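PDB 5SUH: MSM0271 protein from Mycobacterium smegmatis, which is a shell protein of the RMM bacterial microcompartment, forming trimers of fused, circularly permuted BMC domains that probably stack as a double ring. Local coordinates for residues Asp200-Met203 and Gly208-Tyr211; Arg44-Tyr49 and Phe181-Ala186; Asp83-Ala88 and Arg117-Ala122; Leu172-Thr177 and Asp224-Val229; Gln32-Leu37 and Arg101-Leu106. One frame throughout, in Å; residues are numbered along the deposited sequence.

Overall arrangement
Contacts 1, 2 and 4 form the buried heart of the chain and touch one another. Contact 1 joins two neighbouring strands by backbone hydrogen bonds, contact 4 lays helix 216-232 on the same sheet through one tyrosine, and contact 2 leans helix 44-49 from the first BMC half on helix 182-192 of the second, by packing of a phenylalanine on two alanines and a backbone carbonyl. Contacts 3 and 5 belong to the other sheet and its helices. Contact 3, partly buried, pairs helices through alanines, with its charges kept aside, and lies about 27 Å from contact 1, centre to centre. Contact 5 is a surface contact, where an arginine stacks on a phenylalanine.

Contact 1 (Asp200-Met203 and Gly208-Tyr211); sequences DVQM and GRLY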
# COMPACT_ATOMS: atom_id res chain seq x y z
N ASP A 200 15.18 -13.76 0.53
CA ASP A 200 14.21 -13.23 1.46
C ASP A 200 14.56 -13.75 2.84
O ASP A 200 15.04 -14.88 2.96
CB ASP A 200 12.80 -13.65 1.06
CG ASP A 200 11.72 -12.85 1.79
OD1 ASP A 200 12.03 -11.74 2.26
OD2 ASP A 200 10.58 -13.33 1.89
N VAL A 201 14.33 -12.93 3.87
CA VAL A 201 14.50 -13.34 5.27
C VAL A 201 13.30 -12.83 6.05
O VAL A 201 13.18 -11.63 6.28
CB VAL A 201 15.78 -12.77 5.95
CG1 VAL A 201 15.99 -13.43 7.31
CG2 VAL A 201 16.98 -13.00 5.10
N GLN A 202 12.42 -13.73 6.48
CA GLN A 202 11.25 -13.28 7.25
C GLN A 202 11.53 -13.51 8.74
O GLN A 202 11.53 -14.66 9.20
CB GLN A 202 10.01 -14.03 6.81
CG GLN A 202 8.71 -13.27 7.00
CD GLN A 202 7.47 -14.13 6.72
OE1 GLN A 202 7.40 -14.83 5.71
NE2 GLN A 202 6.49 -14.04 7.61
N MET A 203 11.79 -12.45 9.50
CA MET A 203 12.17 -12.63 10.90
C MET A 203 11.09 -12.22 11.93
O MET A 203 11.36 -12.20 13.13
CB MET A 203 13.49 -11.94 11.19
CG MET A 203 13.47 -10.46 11.10
SD MET A 203 15.14 -9.85 11.29
CE MET A 203 15.77 -10.25 9.71
N GLY A 208 9.89 -18.06 11.49
CA GLY A 208 10.82 -17.39 10.60
C GLY A 208 11.06 -18.21 9.34
O GLY A 208 11.05 -19.44 9.37
N ARG A 209 11.28 -17.52 8.23
CA ARG A 209 11.55 -18.21 6.97
C ARG A 209 12.74 -17.60 6.24
O ARG A 209 12.87 -16.36 6.11
CB ARG A 209 10.31 -18.18 6.07
CG ARG A 209 9.15 -19.06 6.55
CD ARG A 209 8.16 -18.26 7.36
NE ARG A 209 7.03 -19.06 7.84
CZ ARG A 209 5.77 -18.62 7.80
NH1 ARG A 209 5.49 -17.42 7.28
NH2 ARG A 209 4.78 -19.39 8.23
N LEU A 210 13.60 -18.49 5.75
CA LEU A 210 14.82 -18.11 5.06
C LEU A 210 14.79 -18.68 3.63
O LEU A 210 14.53 -19.88 3.44
CB LEU A 210 16.04 -18.63 5.84
CG LEU A 210 17.44 -18.30 5.32
CD1 LEU A 210 17.56 -16.79 5.05
CD2 LEU A 210 18.52 -18.77 6.30
N TYR A 211 15.03 -17.83 2.63
CA TYR A 211 15.14 -18.23 1.22
C TYR A 211 16.54 -17.88 0.69
O TYR A 211 16.90 -16.71 0.61
CB TYR A 211 14.10 -17.53 0.34
CG TYR A 211 12.65 -17.93 0.48
CD1 TYR A 211 11.89 -17.49 1.57
CD2 TYR A 211 12.00 -18.63 -0.53
CE1 TYR A 211 10.53 -17.81 1.68
CE2 TYR A 211 10.66 -18.95 -0.44
CZ TYR A 211 9.93 -18.54 0.67
OH TYR A 211 8.59 -18.86 0.75
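Residues Asp-200 to Gln-202 and Gly-208 to Tyr-211 are the two arms of a beta hairpin, its strands antiparallel at 172°, on the edge of the second four-stranded sheet of this tandem BMC fold. Backbone bonds do most of the holding. Asp-200 and Tyr-211 form a hydrogen-bonded pair, with Tyr-211 N giving to Asp-200 O at 3.0 Å and a weak return bond from Asp-200 N to Tyr-211 O at 3.4 Å. Gln-202 and Arg-209 form the next such pair: Gln-202 N reaches Arg-209 O at 2.7 Å, almost straight, and Arg-209 N gives to Gln-202 O at 3.0 Å. Between them, Val-201 and Leu-210 are a non-hydrogen-bonded pair.

The apolar packing lies on the Val-201 and Leu-210 face. Their side chains run side by side, Val-201 CG2 meeting Leu-210 CD1 at 3.8 Å, and both touch Ala-186 of helix 182-192.

The polar groups occupy the other face, and three of them have their main partners outside the hairpin. Asp-200 OD2 makes a salt bridge with Arg-160 and Arg-209 NE one with Glu-175. The subunit interface is reached by Tyr-211 OH, hydrogen-bonded to Glu-79 of the second subunit, and by Arg-209 NH2, bonded to Glu-100 O of that subunit. Asp-200 CB lies obliquely to the Tyr-211 ring, 4.0 Å from its CD1. Gln-202 and Arg-209 run alongside each other with amide and guanidinium planes 79° apart, and Gln-202 OE1 sits at the guanidinium edge, in its plane, 3.6 Å from Arg-209 NH1.

Contact 2 (Arg44-Tyr49 and Phe181-Ala186); sequences RQFAAY and FAAVAA
This is a buried, largely apolar contact between two helices, with Phe-46 the one aromatic that touches across it, and it sits near the centre of the chain where the two BMC halves meet: helix 44-49 comes from the first and helix 182-192 from the second. Phe-46 enters with CG anti to its backbone N (chi1 173°), which carries the ring off its own helix and onto the other. There it meets two alanines three residues apart. Ala-186 CB touches Phe-46 CD1 at 3.8 Å, approaching obliquely, and Ala-183 CB lies 4.0 Å from Phe-46 CZ at the far end of the ring. The carbonyl of Ala-183 comes over one face, its O 3.5 Å from Phe-46 CZ.

The small alanine side chains let the ring come close to the backbone of helix 182-192. Polar bonds hold helix 44-49 beside the ring: Glu-190 takes the backbone N of both Gln-45 and Phe-46, while the Gln-45 side chain bonds to Leu-196 and Val-198. Shape and burial therefore account for the touch itself, whereas these neighbouring bonds, being directional, probably do more to set helix 44-49 against its partner.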
# COMPACT_ATOMS: atom_id res chain seq x y z
N ARG A 44 27.65 -8.51 4.28
CA ARG A 44 27.10 -7.36 3.54
C ARG A 44 25.71 -7.56 2.92
O ARG A 44 24.92 -6.61 2.89
CB ARG A 44 28.10 -6.90 2.48
CG ARG A 44 28.18 -7.77 1.26
CD ARG A 44 29.14 -7.15 0.27
NE ARG A 44 29.17 -7.90 -0.98
CZ ARG A 44 29.96 -7.62 -2.01
NH1 ARG A 44 30.81 -6.59 -1.94
NH2 ARG A 44 29.90 -8.36 -3.10
N GLN A 45 25.38 -8.76 2.46
CA GLN A 45 24.03 -8.99 1.92
C GLN A 45 22.99 -8.92 2.99
O GLN A 45 21.88 -8.42 2.78
CB GLN A 45 23.91 -10.35 1.26
CG GLN A 45 24.32 -10.41 -0.13
CD GLN A 45 23.84 -11.68 -0.77
OE1 GLN A 45 22.68 -11.78 -1.20
NE2 GLN A 45 24.73 -12.66 -0.86
N PHE A 46 23.32 -9.48 4.14
CA PHE A 46 22.31 -9.54 5.17
C PHE A 46 22.12 -8.17 5.78
O PHE A 46 20.99 -7.81 6.10
CB PHE A 46 22.65 -10.61 6.21
CG PHE A 46 21.72 -10.59 7.37
CD1 PHE A 46 20.37 -10.86 7.19
CD2 PHE A 46 22.19 -10.27 8.65
CE1 PHE A 46 19.50 -10.81 8.27
CE2 PHE A 46 21.33 -10.21 9.73
CZ PHE A 46 19.98 -10.49 9.56
N ALA A 47 23.20 -7.40 5.88
CA ALA A 47 23.17 -6.04 6.44
C ALA A 47 22.29 -5.11 5.60
O ALA A 47 21.59 -4.24 6.13
CB ALA A 47 24.57 -5.48 6.54
N ALA A 48 22.27 -5.35 4.30
CA ALA A 48 21.53 -4.49 3.40
C ALA A 48 20.08 -4.93 3.40
O ALA A 48 19.17 -4.11 3.32
CB ALA A 48 22.13 -4.57 2.00
N TYR A 49 19.87 -6.21 3.60
CA TYR A 49 18.53 -6.74 3.58
C TYR A 49 17.62 -6.03 4.63
O TYR A 49 16.48 -5.68 4.32
CB TYR A 49 18.56 -8.25 3.80
CG TYR A 49 17.20 -8.83 3.64
CD1 TYR A 49 16.73 -9.15 2.37
CD2 TYR A 49 16.36 -9.00 4.73
CE1 TYR A 49 15.47 -9.66 2.19
CE2 TYR A 49 15.09 -9.50 4.56
CZ TYR A 49 14.65 -9.83 3.28
OH TYR A 49 13.39 -10.33 3.10
N PHE A 181 15.10 -15.89 15.13
CA PHE A 181 16.33 -16.68 14.93
C PHE A 181 16.71 -16.76 13.46
O PHE A 181 17.83 -17.16 13.12
CB PHE A 181 16.18 -18.10 15.48
CG PHE A 181 16.36 -18.20 16.97
CD1 PHE A 181 17.50 -17.71 17.59
CD2 PHE A 181 15.36 -18.76 17.75
CE1 PHE A 181 17.67 -17.82 18.97
CE2 PHE A 181 15.51 -18.85 19.13
CZ PHE A 181 16.67 -18.38 19.74
N ALA A 182 15.78 -16.38 12.59
CA ALA A 182 16.05 -16.35 11.16
C ALA A 182 17.19 -15.37 10.86
O ALA A 182 17.90 -15.50 9.85
CB ALA A 182 14.80 -16.00 10.40
N ALA A 183 17.32 -14.38 11.74
CA ALA A 183 18.36 -13.36 11.61
C ALA A 183 19.75 -13.98 11.69
O ALA A 183 20.60 -13.72 10.83
CB ALA A 183 18.20 -12.30 12.67
N VAL A 184 20.00 -14.79 12.72
CA VAL A 184 21.33 -15.35 12.90
C VAL A 184 21.58 -16.43 11.83
O VAL A 184 22.72 -16.56 11.35
CB VAL A 184 21.55 -15.91 14.35
CG1 VAL A 184 20.73 -17.18 14.62
CG2 VAL A 184 23.02 -16.22 14.56
N ALA A 185 20.54 -17.16 11.44
CA ALA A 185 20.70 -18.20 10.41
C ALA A 185 21.12 -17.58 9.07
O ALA A 185 22.04 -18.09 8.43
CB ALA A 185 19.41 -19.02 10.24
N ALA A 186 20.52 -16.45 8.68
CA ALA A 186 20.90 -15.79 7.42
C ALA A 186 22.34 -15.30 7.46
O ALA A 186 23.10 -15.59 6.54
CB ALA A 186 19.96 -14.61 7.10

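Contact 3 (Asp83-Ala88 and Arg117-Ala122); sequences DLALRA and RRAGEA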
# COMPACT_ATOMS: atom_id res chain seq x y z
N ASP A 83 13.90 1.54 25.40
CA ASP A 83 14.30 2.65 26.28
C ASP A 83 15.45 2.24 27.19
O ASP A 83 16.37 3.03 27.41
CB ASP A 83 13.11 3.14 27.12
CG ASP A 83 13.52 4.19 28.17
OD1 ASP A 83 13.84 5.33 27.80
OD2 ASP A 83 13.52 3.85 29.39
N LEU A 84 15.41 0.99 27.67
CA LEU A 84 16.41 0.52 28.61
C LEU A 84 17.77 0.53 27.93
O LEU A 84 18.77 0.90 28.53
CB LEU A 84 16.07 -0.89 29.12
CG LEU A 84 15.09 -0.97 30.29
CD1 LEU A 84 14.66 -2.41 30.60
CD2 LEU A 84 15.68 -0.33 31.52
N ALA A 85 17.77 0.15 26.66
CA ALA A 85 18.99 0.05 25.89
C ALA A 85 19.50 1.44 25.50
O ALA A 85 20.67 1.77 25.72
CB ALA A 85 18.77 -0.80 24.66
N LEU A 86 18.60 2.26 24.95
CA LEU A 86 18.97 3.55 24.38
C LEU A 86 19.46 4.51 25.47
O LEU A 86 20.23 5.44 25.20
CB LEU A 86 17.78 4.17 23.64
CG LEU A 86 17.47 3.66 22.23
CD1 LEU A 86 16.71 4.69 21.44
CD2 LEU A 86 18.66 3.09 21.45
N ARG A 87 19.05 4.29 26.71
CA ARG A 87 19.45 5.23 27.74
C ARG A 87 20.71 4.78 28.49
O ARG A 87 21.42 5.62 29.05
CB ARG A 87 18.30 5.42 28.73
CG ARG A 87 18.43 6.66 29.58
CD ARG A 87 17.26 6.79 30.53
NE ARG A 87 15.99 7.00 29.85
CZ ARG A 87 15.58 8.17 29.37
NH1 ARG A 87 14.39 8.25 28.79
NH2 ARG A 87 16.35 9.25 29.45
N ALA A 88 21.04 3.50 28.41
CA ALA A 88 22.27 2.96 28.97
C ALA A 88 23.48 3.24 28.09
O ALA A 88 24.56 3.56 28.59
CB ALA A 88 22.14 1.47 29.19
N ARG A 117 26.86 -5.18 23.53
CA ARG A 117 26.94 -6.02 24.72
C ARG A 117 26.39 -5.33 25.97
O ARG A 117 25.53 -5.88 26.66
CB ARG A 117 28.40 -6.42 24.93
CG ARG A 117 28.69 -7.56 25.88
CD ARG A 117 30.21 -7.79 25.92
NE ARG A 117 30.62 -8.83 24.96
CZ ARG A 117 31.64 -8.72 24.11
NH1 ARG A 117 32.38 -7.61 24.10
NH2 ARG A 117 31.94 -9.71 23.27
N ARG A 118 26.85 -4.11 26.23
CA ARG A 118 26.45 -3.39 27.44
C ARG A 118 24.96 -3.00 27.39
O ARG A 118 24.25 -3.03 28.40
CB ARG A 118 27.32 -2.14 27.65
CG ARG A 118 28.59 -2.48 28.40
CD ARG A 118 29.53 -1.31 28.64
NE ARG A 118 29.80 -0.41 27.52
CZ ARG A 118 29.35 0.83 27.43
NH1 ARG A 118 28.55 1.33 28.37
NH2 ARG A 118 29.67 1.58 26.38
N ALA A 119 24.47 -2.67 26.20
CA ALA A 119 23.06 -2.34 26.07
C ALA A 119 22.22 -3.59 26.33
O ALA A 119 21.14 -3.50 26.94
CB ALA A 119 22.76 -1.75 24.72
N GLY A 120 22.74 -4.75 25.91
CA GLY A 120 22.07 -6.02 26.14
C GLY A 120 21.94 -6.32 27.62
O GLY A 120 20.90 -6.81 28.10
N GLU A 121 23.00 -6.01 28.37
CA GLU A 121 23.01 -6.23 29.81
C GLU A 121 22.01 -5.30 30.54
O GLU A 121 21.37 -5.70 31.51
CB GLU A 121 24.44 -6.07 30.33
CG GLU A 121 25.36 -7.18 29.84
CD GLU A 121 26.85 -6.87 30.02
OE1 GLU A 121 27.20 -5.69 30.28
OE2 GLU A 121 27.67 -7.79 29.86
N ALA A 122 21.86 -4.06 30.07
CA ALA A 122 20.88 -3.16 30.69
C ALA A 122 19.47 -3.71 30.57
O ALA A 122 18.64 -3.57 31.48
CB ALA A 122 20.96 -1.76 30.04
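In the helix that sets Ala-85 and Ala-88 against Ala-119 and Ala-122, Asp-83 OD1 takes two N-H groups of Arg-87 one turn on. The stronger is the salt bridge to Arg-87 NH1 at 3.1 Å, which uses the syn lone pair of the carboxylate oxygen, with that oxygen 25° out of the guanidinium plane; Arg-87 NE adds a weak bond at 3.4 Å. The arginine chain runs straight as far as CD and then turns (chi3 -65°), bringing both nitrogens back to the aspartate. The pair keeps clear of segment 117-122 and looks instead to the fourth subunit, where Arg-87 NH1 also bonds to the carbonyl of Asp-147. Asp-83 OD2 has a second partner in Arg-80.

The helix-helix contact itself is made mainly by methyl groups. The axes of segments 83-88 and 117-122 come within 8.1 Å at a crossing angle of 132°, and the backbones are nearest at Ala-85 and Ala-119, whose CA atoms stand 4.7 Å apart. There Ala-85 CB meets Ala-119 CB at 4.1 Å. One turn further along each helix, Ala-88 CB meets Ala-122 CB, and Ala-122 CB also lies 3.8 Å from Leu-84 O. With only methyls at the crossing point, the backbones come close there, while Leu-84 covers the flank. Ala-85 and Ala-119 both rest on Ile-108 of strand 104-110, while the Ala-88 end is more exposed. Two helices lying together over one antiparallel sheet are the arrangement of the alpha/beta BMC domain.

Contact 4 (Leu172-Thr177 and Asp224-Val229); sequences LVYEMT and DHITTV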
# COMPACT_ATOMS: atom_id res chain seq x y z
N LEU A 172 17.44 -23.11 -1.22
CA LEU A 172 17.29 -23.63 0.14
C LEU A 172 16.20 -22.88 0.89
O LEU A 172 16.22 -21.64 0.95
CB LEU A 172 18.59 -23.51 0.91
CG LEU A 172 18.51 -23.62 2.44
CD1 LEU A 172 18.09 -25.01 2.91
CD2 LEU A 172 19.84 -23.21 3.03
N VAL A 173 15.25 -23.61 1.47
CA VAL A 173 14.26 -22.96 2.33
C VAL A 173 14.46 -23.53 3.73
O VAL A 173 14.74 -24.73 3.89
CB VAL A 173 12.78 -23.16 1.86
CG1 VAL A 173 12.47 -22.33 0.60
CG2 VAL A 173 12.44 -24.63 1.63
N TYR A 174 14.35 -22.67 4.74
CA TYR A 174 14.57 -23.06 6.13
C TYR A 174 13.59 -22.33 7.05
O TYR A 174 13.53 -21.08 7.08
CB TYR A 174 16.00 -22.74 6.56
CG TYR A 174 16.62 -23.70 7.53
CD1 TYR A 174 17.75 -24.44 7.18
CD2 TYR A 174 16.10 -23.87 8.82
CE1 TYR A 174 18.35 -25.33 8.08
CE2 TYR A 174 16.68 -24.75 9.72
CZ TYR A 174 17.82 -25.48 9.33
OH TYR A 174 18.42 -26.37 10.20
N GLU A 175 12.83 -23.11 7.81
CA GLU A 175 11.82 -22.54 8.68
C GLU A 175 12.07 -22.92 10.14
O GLU A 175 12.30 -24.10 10.44
CB GLU A 175 10.42 -22.98 8.22
CG GLU A 175 9.28 -22.23 8.94
CD GLU A 175 7.89 -22.52 8.39
OE1 GLU A 175 7.70 -23.50 7.63
OE2 GLU A 175 6.97 -21.75 8.71
N MET A 176 11.93 -21.95 11.03
CA MET A 176 12.20 -22.12 12.47
C MET A 176 11.27 -21.28 13.35
O MET A 176 10.59 -20.36 12.85
CB MET A 176 13.63 -21.72 12.78
CG MET A 176 13.84 -20.23 12.45
SD MET A 176 15.44 -19.90 11.77
CE MET A 176 15.25 -20.55 10.11
N THR A 177 11.27 -21.57 14.65
CA THR A 177 10.55 -20.72 15.59
C THR A 177 11.25 -20.74 16.97
O THR A 177 11.77 -21.77 17.39
CB THR A 177 9.04 -21.11 15.69
OG1 THR A 177 8.37 -20.09 16.43
CG2 THR A 177 8.80 -22.49 16.36
N ASP A 224 23.89 -27.10 6.26
CA ASP A 224 24.64 -27.87 7.29
C ASP A 224 25.13 -26.97 8.43
O ASP A 224 25.06 -27.33 9.61
CB ASP A 224 25.83 -28.63 6.69
CG ASP A 224 25.40 -29.79 5.79
OD1 ASP A 224 24.26 -30.28 5.96
OD2 ASP A 224 26.22 -30.22 4.91
N HIS A 225 25.66 -25.81 8.07
CA HIS A 225 26.15 -24.89 9.08
C HIS A 225 25.00 -24.33 9.93
O HIS A 225 25.10 -24.27 11.16
CB HIS A 225 26.93 -23.78 8.40
CG HIS A 225 27.48 -22.75 9.33
ND1 HIS A 225 28.36 -23.06 10.35
CD2 HIS A 225 27.35 -21.40 9.35
CE1 HIS A 225 28.70 -21.96 10.98
NE2 HIS A 225 28.10 -20.93 10.39
N ILE A 226 23.91 -23.96 9.27
CA ILE A 226 22.77 -23.41 10.00
C ILE A 226 22.26 -24.39 11.07
O ILE A 226 21.98 -24.00 12.20
CB ILE A 226 21.61 -23.05 9.07
CG1 ILE A 226 21.96 -21.85 8.21
CG2 ILE A 226 20.35 -22.72 9.86
CD1 ILE A 226 20.85 -21.58 7.15
N THR A 227 22.13 -25.66 10.69
CA THR A 227 21.66 -26.68 11.60
C THR A 227 22.59 -26.80 12.81
O THR A 227 22.14 -27.00 13.95
CB THR A 227 21.51 -28.06 10.88
OG1 THR A 227 20.62 -27.94 9.75
CG2 THR A 227 20.99 -29.15 11.83
N THR A 228 23.89 -26.70 12.58
CA THR A 228 24.84 -26.77 13.68
C THR A 228 24.70 -25.54 14.60
O THR A 228 24.59 -25.67 15.83
CB THR A 228 26.29 -26.92 13.17
OG1 THR A 228 26.46 -28.22 12.60
CG2 THR A 228 27.25 -26.83 14.31
N VAL A 229 24.69 -24.36 14.00
CA VAL A 229 24.53 -23.12 14.74
C VAL A 229 23.29 -23.07 15.63
O VAL A 229 23.38 -22.70 16.82
CB VAL A 229 24.48 -21.92 13.80
CG1 VAL A 229 24.05 -20.65 14.52
CG2 VAL A 229 25.80 -21.74 13.14
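Helix 216-232 lies against the sheet of the second BMC half, and Tyr-174, from the inner strand 170-177, is the side chain that joins the two here. Its ring is met in two quite different ways. Ile-226 comes over one face: its CG2 methyl stands 3.9 Å from the ring centroid and 19° off the normal, a CH-pi contact, with Tyr-174 CE1 the nearest ring atom to CG2 at 3.7 Å. With chi1 at -69°, CG2 lies opposite the backbone N and faces the ring, while CG1 packs toward helix 182-192.

Thr-227 approaches the edge, its side chain set roughly perpendicular to that of the tyrosine. Its OG1 lies in the ring plane and shares a hydrogen bond of 2.7 Å with Tyr-174 OH; the direction of the bond is open. Thr-227 OG1 is also bonded to the carbonyl of Arg-223 one turn back, so the tyrosine hydroxyl is tied to a side chain already held on its helix. This gives the buried OH a partner and should restrict how the ring can tilt. His-142 of the adjoining strand 138-145 also meets the ring, its plane at about 40°. A helix seated on an antiparallel sheet by side chains of an inner strand is the alpha/beta packing of the BMC fold.

Contact 5 (Gln32-Leu37 and Arg101-Leu106); sequences QIRVYL and RQFGVL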
# COMPACT_ATOMS: atom_id res chain seq x y z
N GLN A 32 8.74 -11.59 29.40
CA GLN A 32 9.41 -12.82 28.97
C GLN A 32 10.24 -12.68 27.70
O GLN A 32 9.77 -12.22 26.66
CB GLN A 32 8.42 -13.96 28.75
CG GLN A 32 9.18 -15.23 28.39
CD GLN A 32 8.35 -16.31 27.74
OE1 GLN A 32 7.16 -16.46 28.03
NE2 GLN A 32 8.97 -17.08 26.84
N ILE A 33 11.49 -13.11 27.80
CA ILE A 33 12.37 -13.11 26.65
C ILE A 33 12.28 -14.40 25.83
O ILE A 33 12.53 -15.49 26.32
CB ILE A 33 13.80 -12.85 27.10
CG1 ILE A 33 13.91 -11.35 27.43
CG2 ILE A 33 14.77 -13.22 25.99
CD1 ILE A 33 15.30 -10.85 27.65
N ARG A 34 11.88 -14.24 24.57
CA ARG A 34 11.72 -15.35 23.64
C ARG A 34 13.03 -15.58 22.90
O ARG A 34 13.50 -16.72 22.77
CB ARG A 34 10.65 -15.03 22.60
CG ARG A 34 9.33 -14.62 23.17
CD ARG A 34 8.21 -15.46 22.68
NE ARG A 34 8.25 -15.71 21.24
CZ ARG A 34 7.57 -16.72 20.69
NH1 ARG A 34 6.83 -17.51 21.46
NH2 ARG A 34 7.65 -16.96 19.40
N VAL A 35 13.63 -14.48 22.45
CA VAL A 35 14.92 -14.49 21.75
C VAL A 35 15.83 -13.39 22.31
O VAL A 35 15.38 -12.26 22.49
CB VAL A 35 14.75 -14.26 20.23
CG1 VAL A 35 16.12 -14.25 19.56
CG2 VAL A 35 13.88 -15.30 19.63
N TYR A 36 17.09 -13.73 22.61
CA TYR A 36 18.11 -12.74 23.04
C TYR A 36 19.47 -13.13 22.46
O TYR A 36 20.09 -14.09 22.93
CB TYR A 36 18.20 -12.66 24.58
CG TYR A 36 19.30 -11.74 25.11
CD1 TYR A 36 20.60 -12.21 25.36
CD2 TYR A 36 19.05 -10.39 25.36
CE1 TYR A 36 21.61 -11.36 25.82
CE2 TYR A 36 20.04 -9.54 25.84
CZ TYR A 36 21.31 -10.02 26.06
OH TYR A 36 22.26 -9.15 26.53
N LEU A 37 19.95 -12.37 21.48
CA LEU A 37 21.16 -12.78 20.77
C LEU A 37 22.06 -11.68 20.25
O LEU A 37 21.60 -10.73 19.61
CB LEU A 37 20.79 -13.65 19.57
CG LEU A 37 21.15 -15.14 19.66
CD1 LEU A 37 21.19 -15.73 18.26
CD2 LEU A 37 22.48 -15.39 20.41
N ARG A 101 1.30 -9.25 15.77
CA ARG A 101 0.04 -9.80 16.31
C ARG A 101 0.17 -10.33 17.74
O ARG A 101 -0.71 -10.07 18.57
CB ARG A 101 -0.51 -10.92 15.43
CG ARG A 101 -1.82 -11.51 15.93
CD ARG A 101 -2.40 -12.55 15.00
NE ARG A 101 -3.70 -13.05 15.48
CZ ARG A 101 -4.86 -12.41 15.31
NH1 ARG A 101 -4.89 -11.24 14.68
NH2 ARG A 101 -5.99 -12.93 15.77
N GLN A 102 1.28 -11.04 18.00
CA GLN A 102 1.57 -11.66 19.30
C GLN A 102 2.86 -11.15 19.99
O GLN A 102 2.89 -11.04 21.21
CB GLN A 102 1.69 -13.18 19.14
CG GLN A 102 0.37 -13.87 18.81
CD GLN A 102 0.50 -15.38 18.68
OE1 GLN A 102 1.03 -15.90 17.70
NE2 GLN A 102 0.00 -16.08 19.68
N PHE A 103 3.92 -10.85 19.22
CA PHE A 103 5.24 -10.61 19.80
C PHE A 103 5.86 -9.24 19.48
O PHE A 103 5.50 -8.61 18.49
CB PHE A 103 6.21 -11.70 19.35
CG PHE A 103 5.63 -13.08 19.45
CD1 PHE A 103 5.19 -13.59 20.69
CD2 PHE A 103 5.52 -13.89 18.32
CE1 PHE A 103 4.65 -14.87 20.78
CE2 PHE A 103 4.98 -15.18 18.42
CZ PHE A 103 4.55 -15.68 19.65
N GLY A 104 6.84 -8.83 20.31
CA GLY A 104 7.56 -7.58 20.14
C GLY A 104 9.01 -7.78 19.75
O GLY A 104 9.71 -8.68 20.26
N VAL A 105 9.48 -6.95 18.81
CA VAL A 105 10.79 -7.15 18.19
C VAL A 105 11.65 -5.89 18.23
O VAL A 105 11.16 -4.77 18.00
CB VAL A 105 10.61 -7.64 16.71
CG1 VAL A 105 11.94 -7.76 15.99
CG2 VAL A 105 9.86 -8.96 16.68
N LEU A 106 12.95 -6.06 18.50
CA LEU A 106 13.90 -4.94 18.47
C LEU A 106 15.23 -5.37 17.85
O LEU A 106 15.71 -6.48 18.11
CB LEU A 106 14.14 -4.37 19.88
CG LEU A 106 15.35 -3.45 20.06
CD1 LEU A 106 15.10 -2.05 19.48
CD2 LEU A 106 15.80 -3.38 21.52
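Arg-34 reaches Phe-103 by a chain that leaves its backbone with CG beside the N and then bends at both chi2 and chi3, the last at -44°. CB and CG do the reaching; contact begins at CD, which passes 4.1 Å from Phe-103 CD1. Next comes NE, 3.7 Å from Phe-103 CE1, and this nitrogen also makes a salt bridge with Glu-71 OE2. The starting point of the side chain is a classic beta bulge: Arg-34 and Val-35 both face Glu-71 on the neighbouring strand 66-73 of the first BMC sheet, whose next strand is 104-110. The arginine thus crosses over the strand between to meet Phe-103 just ahead of the third.

At its end the guanidinium lies flat on the ring, planes 15° apart and centres 3.6 Å apart, a cation-pi stack displaced toward the rim. Arg-34 CZ sits 3.4 Å from Phe-103 CZ, NH1 lies near that same ring corner, and NH2 comes 3.4 Å from Phe-103 CE2. The salt bridge to Glu-71 probably limits rotation of the group over the ring. On the opposite face Gln-102 CB stands 3.6 Å above the plane, over the centre, so the phenyl is sandwiched. Two residues before Phe-103, Arg-101 packs against Arg-101 of two other subunits and makes a salt bridge with Glu-100 of the fourth subunit, consistent with a place close to the trimer axis.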